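Long-range contact in saposin-like protein (Necator americanus, PDB 3S63), which probably binds lipids and interacts with membranes as a hookworm saposin-like protein: residues L9-F21 with L31-Y45. Residues are numbered along the deposited sequence; the frame is centred on the assembly and turned at random.
Sequences LCQIALRTVFGHF and LVHQLKHECKRHFNY
Tyr45 CG lies anti to its backbone N (chi1 -175°), which lays the ring flat beneath Leu9. Leu9 CB stands over the centre of that ring, 3.7 Å from the centroid and nearly along its normal, a CH-pi contact. Leu9 CG is anti to its own carbonyl carbon, and this carries CD1 over the CG end of the same face, where Leu9 CD1 comes to 3.5 Å from Tyr45 CG. At the other end of the ring Tyr45 OH ends 3.6 Å from Cys10 CA. Midway along, Val17 is a knob in a hole made by Leu31, Gln34, Leu35 and Glu38. Its two methyls divide the work: Val17 CG1 meets Leu31 CD2 at 3.7 Å, and Val17 CG2 reaches Glu38 CB at 3.5 Å. Leu14 CD2 touches Leu35 CD2 on the flank toward the protein interior, where Leu14 also packs on Val74 and Leu35 on Met53 of helix 46-65. The bent chain of Glu38 passes the other flank, bringing its carboxylate across the CG2 methyl of Thr16. The hydroxyl of Thr16 is turned back into its own helix, OG1 donating to Ile12 O at 2.8 Å. At the far end the side-chain amide of Gln34 stacks on one face of the His20 imidazole, the planes 22° apart and Gln34 CD 3.5 Å from His20 CE1, while Phe21 CZ approaches Gln34 CG. The segments of helices 3-20 and 28-39 run at 132° to each other with axes 9.7 Å apart. Disulfides anchor each of them to another helix, Cys10 to Cys75 of helix 71-77 and Cys39 to Cys49 of helix 46-65, and the largely apolar packing described here joins the first two helices of the four-helix, disulfide-bonded saposin fold.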
ATOM      1  N   LEU A   9       0.381   8.493   2.301  1.00 40.83           N
ATOM      2  CA  LEU A   9       0.096   7.920   0.995  1.00 39.55           C
ATOM      3  C   LEU A   9       0.242   6.393   0.962  1.00 38.93           C
ATOM      4  O   LEU A   9      -0.542   5.698   0.324  1.00 41.99           O
ATOM      5  CB  LEU A   9       0.945   8.588  -0.091  1.00 36.46           C
ATOM      6  CG  LEU A   9       0.641  10.079  -0.274  1.00 37.73           C
ATOM      7  CD1 LEU A   9       1.338  10.612  -1.487  1.00 39.51           C
ATOM      8  CD2 LEU A   9      -0.847  10.311  -0.416  1.00 45.09           C
ATOM      9  N   CYS A  10       1.236   5.856   1.644  1.00 31.58           N
ATOM     10  CA  CYS A  10       1.370   4.416   1.660  1.00 32.19           C
ATOM     11  C   CYS A  10       0.063   3.833   2.182  1.00 35.40           C
ATOM     12  O   CYS A  10      -0.475   2.886   1.619  1.00 32.06           O
ATOM     13  CB  CYS A  10       2.530   3.993   2.561  1.00 29.77           C
ATOM     14  SG  CYS A  10       2.918   2.227   2.471  1.00 30.81           S
ATOM     15  N   GLN A  11      -0.438   4.432   3.257  1.00 34.40           N
ATOM     16  CA  GLN A  11      -1.600   3.932   3.969  1.00 36.17           C
ATOM     17  C   GLN A  11      -2.886   4.061   3.155  1.00 36.62           C
ATOM     18  O   GLN A  11      -3.645   3.109   3.023  1.00 41.43           O
ATOM     19  CB  GLN A  11      -1.754   4.674   5.297  1.00 35.11           C
ATOM     20  CG  GLN A  11      -0.665   4.393   6.287  1.00 36.90           C
ATOM     21  CD  GLN A  11      -0.950   5.009   7.635  1.00 47.66           C
ATOM     22  OE1 GLN A  11      -1.640   4.417   8.461  1.00 58.30           O
ATOM     23  NE2 GLN A  11      -0.421   6.203   7.871  1.00 46.29           N
ATOM     24  N   ILE A  12      -3.134   5.254   2.639  1.00 31.23           N
ATOM     25  CA  ILE A  12      -4.273   5.509   1.785  1.00 35.28           C
ATOM     26  C   ILE A  12      -4.340   4.526   0.614  1.00 35.55           C
ATOM     27  O   ILE A  12      -5.404   4.016   0.280  1.00 37.03           O
ATOM     28  CB  ILE A  12      -4.194   6.942   1.244  1.00 37.04           C
ATOM     29  CG1 ILE A  12      -4.184   7.931   2.414  1.00 37.65           C
ATOM     30  CG2 ILE A  12      -5.331   7.224   0.289  1.00 29.39           C
ATOM     31  CD1 ILE A  12      -3.946   9.369   1.987  1.00 45.96           C
ATOM     32  N   ALA A  13      -3.196   4.274  -0.010  1.00 30.32           N
ATOM     33  CA  ALA A  13      -3.139   3.434  -1.189  1.00 26.41           C
ATOM     34  C   ALA A  13      -3.466   1.994  -0.862  1.00 28.89           C
ATOM     35  O   ALA A  13      -4.238   1.358  -1.566  1.00 32.28           O
ATOM     36  CB  ALA A  13      -1.768   3.531  -1.851  1.00 23.40           C
ATOM     37  N   LEU A  14      -2.875   1.470   0.200  1.00 35.43           N
ATOM     38  CA  LEU A  14      -3.060   0.066   0.548  1.00 34.75           C
ATOM     39  C   LEU A  14      -4.458  -0.202   1.086  1.00 38.24           C
ATOM     40  O   LEU A  14      -4.995  -1.300   0.950  1.00 39.49           O
ATOM     41  CB  LEU A  14      -2.032  -0.362   1.593  1.00 34.35           C
ATOM     42  CG  LEU A  14      -0.587  -0.397   1.130  1.00 35.26           C
ATOM     43  CD1 LEU A  14       0.200  -1.257   2.071  1.00 32.44           C
ATOM     44  CD2 LEU A  14      -0.519  -0.945  -0.278  1.00 34.20           C
ATOM     45  N   ARG A  15      -5.033   0.807   1.724  1.00 40.50           N
ATOM     46  CA  ARG A  15      -6.327   0.671   2.369  1.00 36.54           C
ATOM     47  C   ARG A  15      -7.423   0.725   1.328  1.00 36.10           C
ATOM     48  O   ARG A  15      -8.395  -0.021   1.390  1.00 35.31           O
ATOM     49  CB  ARG A  15      -6.508   1.806   3.365  1.00 40.65           C
ATOM     50  CG  ARG A  15      -7.847   1.836   4.045  1.00 45.89           C
ATOM     51  CD  ARG A  15      -8.491   3.192   3.844  1.00 49.81           C
ATOM     52  NE  ARG A  15      -8.187   4.122   4.927  1.00 62.08           N
ATOM     53  CZ  ARG A  15      -7.956   5.419   4.749  1.00 67.49           C
ATOM     54  NH1 ARG A  15      -7.970   5.937   3.523  1.00 57.57           N
ATOM     55  NH2 ARG A  15      -7.700   6.193   5.796  1.00 75.38           N
ATOM     56  N   THR A  16      -7.245   1.629   0.372  1.00 33.11           N
ATOM     57  CA  THR A  16      -8.177   1.813  -0.725  1.00 33.34           C
ATOM     58  C   THR A  16      -8.255   0.559  -1.597  1.00 35.35           C
ATOM     59  O   THR A  16      -9.340   0.112  -1.944  1.00 33.76           O
ATOM     60  CB  THR A  16      -7.794   3.050  -1.563  1.00 34.95           C
ATOM     61  OG1 THR A  16      -8.018   4.237  -0.790  1.00 39.76           O
ATOM     62  CG2 THR A  16      -8.632   3.141  -2.806  1.00 34.12           C
ATOM     63  N   VAL A  17      -7.104  -0.019  -1.930  1.00 35.31           N
ATOM     64  CA  VAL A  17      -7.065  -1.251  -2.710  1.00 29.12           C
ATOM     65  C   VAL A  17      -7.604  -2.447  -1.915  1.00 33.83           C
ATOM     66  O   VAL A  17      -8.251  -3.332  -2.479  1.00 36.02           O
ATOM     67  CB  VAL A  17      -5.643  -1.568  -3.218  1.00 27.57           C
ATOM     68  CG1 VAL A  17      -5.568  -2.997  -3.765  1.00 23.18           C
ATOM     69  CG2 VAL A  17      -5.190  -0.526  -4.256  1.00 24.02           C
ATOM     70  N   PHE A  18      -7.350  -2.481  -0.611  1.00 32.85           N
ATOM     71  CA  PHE A  18      -7.863  -3.570   0.219  1.00 33.33           C
ATOM     72  C   PHE A  18      -9.377  -3.473   0.326  1.00 35.98           C
ATOM     73  O   PHE A  18     -10.078  -4.482   0.312  1.00 36.52           O
ATOM     74  CB  PHE A  18      -7.249  -3.522   1.609  1.00 28.53           C
ATOM     75  CG  PHE A  18      -7.691  -4.640   2.526  1.00 32.76           C
ATOM     76  CD1 PHE A  18      -7.013  -5.851   2.549  1.00 34.87           C
ATOM     77  CD2 PHE A  18      -8.754  -4.467   3.403  1.00 38.45           C
ATOM     78  CE1 PHE A  18      -7.395  -6.879   3.421  1.00 32.45           C
ATOM     79  CE2 PHE A  18      -9.146  -5.491   4.271  1.00 31.08           C
ATOM     80  CZ  PHE A  18      -8.464  -6.694   4.273  1.00 31.97           C
ATOM     81  N   GLY A  19      -9.873  -2.248   0.437  1.00 37.32           N
ATOM     82  CA  GLY A  19     -11.300  -2.015   0.499  1.00 32.81           C
ATOM     83  C   GLY A  19     -11.929  -2.365  -0.827  1.00 32.78           C
ATOM     84  O   GLY A  19     -13.045  -2.851  -0.875  1.00 33.68           O
ATOM     85  N   HIS A  20     -11.199  -2.114  -1.908  1.00 28.92           N
ATOM     86  CA  HIS A  20     -11.688  -2.406  -3.242  1.00 30.08           C
ATOM     87  C   HIS A  20     -12.121  -3.873  -3.405  1.00 30.82           C
ATOM     88  O   HIS A  20     -13.171  -4.143  -3.979  1.00 30.63           O
ATOM     89  CB  HIS A  20     -10.630  -2.048  -4.281  1.00 23.93           C
ATOM     90  CG  HIS A  20     -10.974  -2.478  -5.671  1.00 22.79           C
ATOM     91  ND1 HIS A  20     -10.370  -3.554  -6.285  1.00 26.75           N
ATOM     92  CD2 HIS A  20     -11.853  -1.981  -6.567  1.00 23.64           C
ATOM     93  CE1 HIS A  20     -10.856  -3.698  -7.503  1.00 25.89           C
ATOM     94  NE2 HIS A  20     -11.766  -2.760  -7.695  1.00 30.74           N
ATOM     95  N   PHE A  21     -11.313  -4.804  -2.906  1.00 26.91           N
ATOM     96  CA  PHE A  21     -11.615  -6.229  -2.998  1.00 29.03           C
ATOM     97  C   PHE A  21     -12.434  -6.673  -1.808  1.00 34.46           C
ATOM     98  O   PHE A  21     -12.733  -7.856  -1.651  1.00 35.28           O
ATOM     99  CB  PHE A  21     -10.339  -7.061  -2.980  1.00 32.42           C
ATOM    100  CG  PHE A  21      -9.433  -6.834  -4.157  1.00 34.89           C
ATOM    101  CD1 PHE A  21      -8.358  -5.973  -4.056  1.00 26.21           C
ATOM    102  CD2 PHE A  21      -9.634  -7.520  -5.349  1.00 27.79           C
ATOM    103  CE1 PHE A  21      -7.521  -5.787  -5.123  1.00 29.08           C
ATOM    104  CE2 PHE A  21      -8.801  -7.340  -6.399  1.00 26.59           C
ATOM    105  CZ  PHE A  21      -7.739  -6.469  -6.294  1.00 28.24           C
ATOM    106  N   LEU A  31      -4.147  -8.363  -7.600  1.00 34.65           N
ATOM    107  CA  LEU A  31      -3.773  -7.366  -6.608  1.00 34.05           C
ATOM    108  C   LEU A  31      -2.906  -6.265  -7.226  1.00 36.75           C
ATOM    109  O   LEU A  31      -3.137  -5.076  -7.016  1.00 37.51           O
ATOM    110  CB  LEU A  31      -2.988  -8.037  -5.487  1.00 37.95           C
ATOM    111  CG  LEU A  31      -3.188  -7.492  -4.073  1.00 39.83           C
ATOM    112  CD1 LEU A  31      -1.959  -7.736  -3.242  1.00 32.85           C
ATOM    113  CD2 LEU A  31      -3.528  -6.013  -4.094  1.00 40.04           C
ATOM    114  N   VAL A  32      -1.899  -6.681  -7.986  1.00 33.70           N
ATOM    115  CA  VAL A  32      -0.943  -5.777  -8.605  1.00 30.31           C
ATOM    116  C   VAL A  32      -1.559  -4.855  -9.664  1.00 31.34           C
ATOM    117  O   VAL A  32      -1.222  -3.675  -9.739  1.00 33.63           O
ATOM    118  CB  VAL A  32       0.212  -6.585  -9.221  1.00 33.04           C
ATOM    119  CG1 VAL A  32       1.192  -5.679  -9.938  1.00 31.31           C
ATOM    120  CG2 VAL A  32       0.923  -7.365  -8.143  1.00 31.85           C
ATOM    121  N   HIS A  33      -2.450  -5.391 -10.487  1.00 30.34           N
ATOM    122  CA  HIS A  33      -3.167  -4.580 -11.467  1.00 27.72           C
ATOM    123  C   HIS A  33      -3.911  -3.416 -10.810  1.00 33.39           C
ATOM    124  O   HIS A  33      -3.996  -2.328 -11.396  1.00 33.01           O
ATOM    125  CB  HIS A  33      -4.121  -5.441 -12.274  1.00 24.73           C
ATOM    126  N   GLN A  34      -4.433  -3.637  -9.595  1.00 34.41           N
ATOM    127  CA  GLN A  34      -5.127  -2.581  -8.836  1.00 32.23           C
ATOM    128  C   GLN A  34      -4.200  -1.667  -8.073  1.00 32.86           C
ATOM    129  O   GLN A  34      -4.423  -0.461  -8.024  1.00 36.65           O
ATOM    130  CB  GLN A  34      -6.156  -3.151  -7.861  1.00 34.80           C
ATOM    131  CG  GLN A  34      -7.550  -3.283  -8.453  1.00 45.86           C
ATOM    132  CD  GLN A  34      -8.152  -1.951  -8.866  1.00 39.31           C
ATOM    133  OE1 GLN A  34      -8.102  -0.968  -8.115  1.00 38.09           O
ATOM    134  NE2 GLN A  34      -8.724  -1.912 -10.066  1.00 35.94           N
ATOM    135  N   LEU A  35      -3.178  -2.241  -7.447  1.00 29.83           N
ATOM    136  CA  LEU A  35      -2.161  -1.428  -6.797  1.00 26.35           C
ATOM    137  C   LEU A  35      -1.634  -0.403  -7.805  1.00 28.12           C
ATOM    138  O   LEU A  35      -1.613   0.799  -7.516  1.00 30.72           O
ATOM    139  CB  LEU A  35      -1.046  -2.296  -6.189  1.00 27.92           C
ATOM    140  CG  LEU A  35      -1.350  -3.046  -4.875  1.00 25.75           C
ATOM    141  CD1 LEU A  35      -0.359  -4.157  -4.611  1.00 22.52           C
ATOM    142  CD2 LEU A  35      -1.449  -2.121  -3.662  1.00 21.04           C
ATOM    143  N   LYS A  36      -1.261  -0.864  -8.999  1.00 36.25           N
ATOM    144  CA  LYS A  36      -0.821   0.035 -10.082  1.00 37.26           C
ATOM    145  C   LYS A  36      -1.854   1.113 -10.441  1.00 38.69           C
ATOM    146  O   LYS A  36      -1.509   2.293 -10.535  1.00 40.90           O
ATOM    147  CB  LYS A  36      -0.411  -0.763 -11.331  1.00 34.57           C
ATOM    148  CG  LYS A  36       0.894  -1.527 -11.155  1.00 36.18           C
ATOM    149  CD  LYS A  36       1.156  -2.577 -12.235  1.00 37.50           C
ATOM    150  CE  LYS A  36       1.470  -1.972 -13.600  1.00 50.46           C
ATOM    151  NZ  LYS A  36       2.097  -2.980 -14.521  1.00 54.61           N
ATOM    152  N   HIS A  37      -3.112   0.710 -10.630  1.00 33.47           N
ATOM    153  CA  HIS A  37      -4.194   1.654 -10.926  1.00 32.81           C
ATOM    154  C   HIS A  37      -4.334   2.686  -9.812  1.00 34.95           C
ATOM    155  O   HIS A  37      -4.570   3.865 -10.060  1.00 39.44           O
ATOM    156  CB  HIS A  37      -5.526   0.908 -11.146  1.00 37.44           C
ATOM    157  CG  HIS A  37      -6.721   1.813 -11.261  1.00 44.69           C
ATOM    158  ND1 HIS A  37      -7.363   2.351 -10.163  1.00 47.08           N
ATOM    159  CD2 HIS A  37      -7.388   2.278 -12.346  1.00 40.82           C
ATOM    160  CE1 HIS A  37      -8.365   3.115 -10.565  1.00 38.65           C
ATOM    161  NE2 HIS A  37      -8.402   3.086 -11.885  1.00 39.84           N
ATOM    162  N   GLU A  38      -4.182   2.237  -8.577  1.00 30.42           N
ATOM    163  CA  GLU A  38      -4.362   3.116  -7.443  1.00 33.42           C
ATOM    164  C   GLU A  38      -3.185   4.080  -7.301  1.00 38.02           C
ATOM    165  O   GLU A  38      -3.351   5.213  -6.836  1.00 39.86           O
ATOM    166  CB  GLU A  38      -4.578   2.296  -6.169  1.00 30.13           C
ATOM    167  CG  GLU A  38      -4.432   3.090  -4.890  1.00 32.25           C
ATOM    168  CD  GLU A  38      -5.493   4.160  -4.714  1.00 35.15           C
ATOM    169  OE1 GLU A  38      -6.621   3.983  -5.215  1.00 38.05           O
ATOM    170  OE2 GLU A  38      -5.206   5.176  -4.052  1.00 34.98           O
ATOM    171  N   CYS A  39      -1.998   3.637  -7.709  1.00 43.87           N
ATOM    172  CA  CYS A  39      -0.814   4.510  -7.732  1.00 41.86           C
ATOM    173  C   CYS A  39      -1.015   5.724  -8.622  1.00 41.15           C
ATOM    174  O   CYS A  39      -0.557   6.824  -8.307  1.00 37.34           O
ATOM    175  CB  CYS A  39       0.410   3.749  -8.223  1.00 35.40           C
ATOM    176  SG  CYS A  39       1.088   2.662  -6.998  1.00 33.99           S
ATOM    177  N   LYS A  40      -1.712   5.509  -9.731  1.00 39.41           N
ATOM    178  CA  LYS A  40      -1.905   6.544 -10.736  1.00 39.97           C
ATOM    179  C   LYS A  40      -2.991   7.562 -10.393  1.00 40.09           C
ATOM    180  O   LYS A  40      -3.208   8.487 -11.152  1.00 46.33           O
ATOM    181  CB  LYS A  40      -2.168   5.905 -12.101  1.00 37.97           C
ATOM    182  CG  LYS A  40      -1.092   4.900 -12.490  1.00 38.60           C
ATOM    183  CD  LYS A  40      -1.378   4.196 -13.799  1.00 40.12           C
ATOM    184  CE  LYS A  40      -0.423   3.011 -13.992  1.00 43.30           C
ATOM    185  NZ  LYS A  40      -0.711   2.233 -15.238  1.00 39.65           N
ATOM    186  N   ARG A  41      -3.662   7.407  -9.258  1.00 51.54           N
ATOM    187  CA  ARG A  41      -4.599   8.426  -8.791  1.00 49.51           C
ATOM    188  C   ARG A  41      -3.871   9.576  -8.084  1.00 56.06           C
ATOM    189  O   ARG A  41      -4.482  10.589  -7.759  1.00 62.74           O
ATOM    190  CB  ARG A  41      -5.638   7.826  -7.829  1.00 54.65           C
ATOM    191  CG  ARG A  41      -6.726   6.948  -8.473  1.00 59.62           C
ATOM    192  CD  ARG A  41      -7.750   6.424  -7.417  1.00 64.48           C
ATOM    193  NE  ARG A  41      -8.198   7.464  -6.480  1.00 69.87           N
ATOM    194  CZ  ARG A  41      -7.821   7.560  -5.201  1.00 73.59           C
ATOM    195  NH1 ARG A  41      -7.000   6.664  -4.672  1.00 66.39           N
ATOM    196  NH2 ARG A  41      -8.275   8.550  -4.436  1.00 69.20           N
ATOM    197  N   HIS A  42      -2.575   9.417  -7.829  1.00 52.31           N
ATOM    198  CA  HIS A  42      -1.817  10.415  -7.068  1.00 54.19           C
ATOM    199  C   HIS A  42      -0.635  10.995  -7.853  1.00 54.58           C
ATOM    200  O   HIS A  42       0.420  10.364  -7.952  1.00 55.41           O
ATOM    201  CB  HIS A  42      -1.302   9.814  -5.757  1.00 49.01           C
ATOM    202  CG  HIS A  42      -2.349   9.097  -4.965  1.00 55.30           C
ATOM    203  ND1 HIS A  42      -2.615   7.754  -5.125  1.00 58.69           N
ATOM    204  CD2 HIS A  42      -3.194   9.534  -3.999  1.00 57.52           C
ATOM    205  CE1 HIS A  42      -3.578   7.394  -4.293  1.00 53.34           C
ATOM    206  NE2 HIS A  42      -3.947   8.456  -3.600  1.00 54.18           N
ATOM    207  N   PHE A  43      -0.806  12.206  -8.377  1.00 58.03           N
ATOM    208  CA  PHE A  43       0.183  12.817  -9.272  1.00 58.53           C
ATOM    209  C   PHE A  43       1.617  12.686  -8.767  1.00 56.46           C
ATOM    210  O   PHE A  43       2.475  12.126  -9.447  1.00 59.48           O
ATOM    211  CB  PHE A  43      -0.159  14.290  -9.542  1.00 56.40           C
ATOM    212  N   ASN A  44       1.866  13.198  -7.568  1.00 52.02           N
ATOM    213  CA  ASN A  44       3.220  13.281  -7.037  1.00 47.53           C
ATOM    214  C   ASN A  44       3.763  11.962  -6.520  1.00 52.19           C
ATOM    215  O   ASN A  44       4.939  11.847  -6.185  1.00 57.35           O
ATOM    216  CB  ASN A  44       3.264  14.312  -5.913  1.00 58.17           C
ATOM    217  CG  ASN A  44       2.997  15.720  -6.405  1.00 62.84           C
ATOM    218  OD1 ASN A  44       3.406  16.086  -7.511  1.00 56.63           O
ATOM    219  ND2 ASN A  44       2.306  16.520  -5.590  1.00 56.69           N
ATOM    220  N   TYR A  45       2.911  10.958  -6.455  1.00 43.43           N
ATOM    221  CA  TYR A  45       3.274   9.733  -5.774  1.00 37.07           C
ATOM    222  C   TYR A  45       3.399   8.592  -6.769  1.00 40.32           C
ATOM    223  O   TYR A  45       3.979   7.559  -6.453  1.00 40.23           O
ATOM    224  CB  TYR A  45       2.209   9.429  -4.726  1.00 37.90           C
ATOM    225  CG  TYR A  45       2.476   8.249  -3.843  1.00 35.33           C
ATOM    226  CD1 TYR A  45       1.494   7.292  -3.616  1.00 34.95           C
ATOM    227  CD2 TYR A  45       3.707   8.092  -3.215  1.00 33.68           C
ATOM    228  CE1 TYR A  45       1.739   6.204  -2.779  1.00 36.01           C
ATOM    229  CE2 TYR A  45       3.959   7.014  -2.393  1.00 28.04           C
ATOM    230  CZ  TYR A  45       2.975   6.077  -2.175  1.00 32.66           C
ATOM    231  OH  TYR A  45       3.236   5.008  -1.364  1.00 31.70           O
TER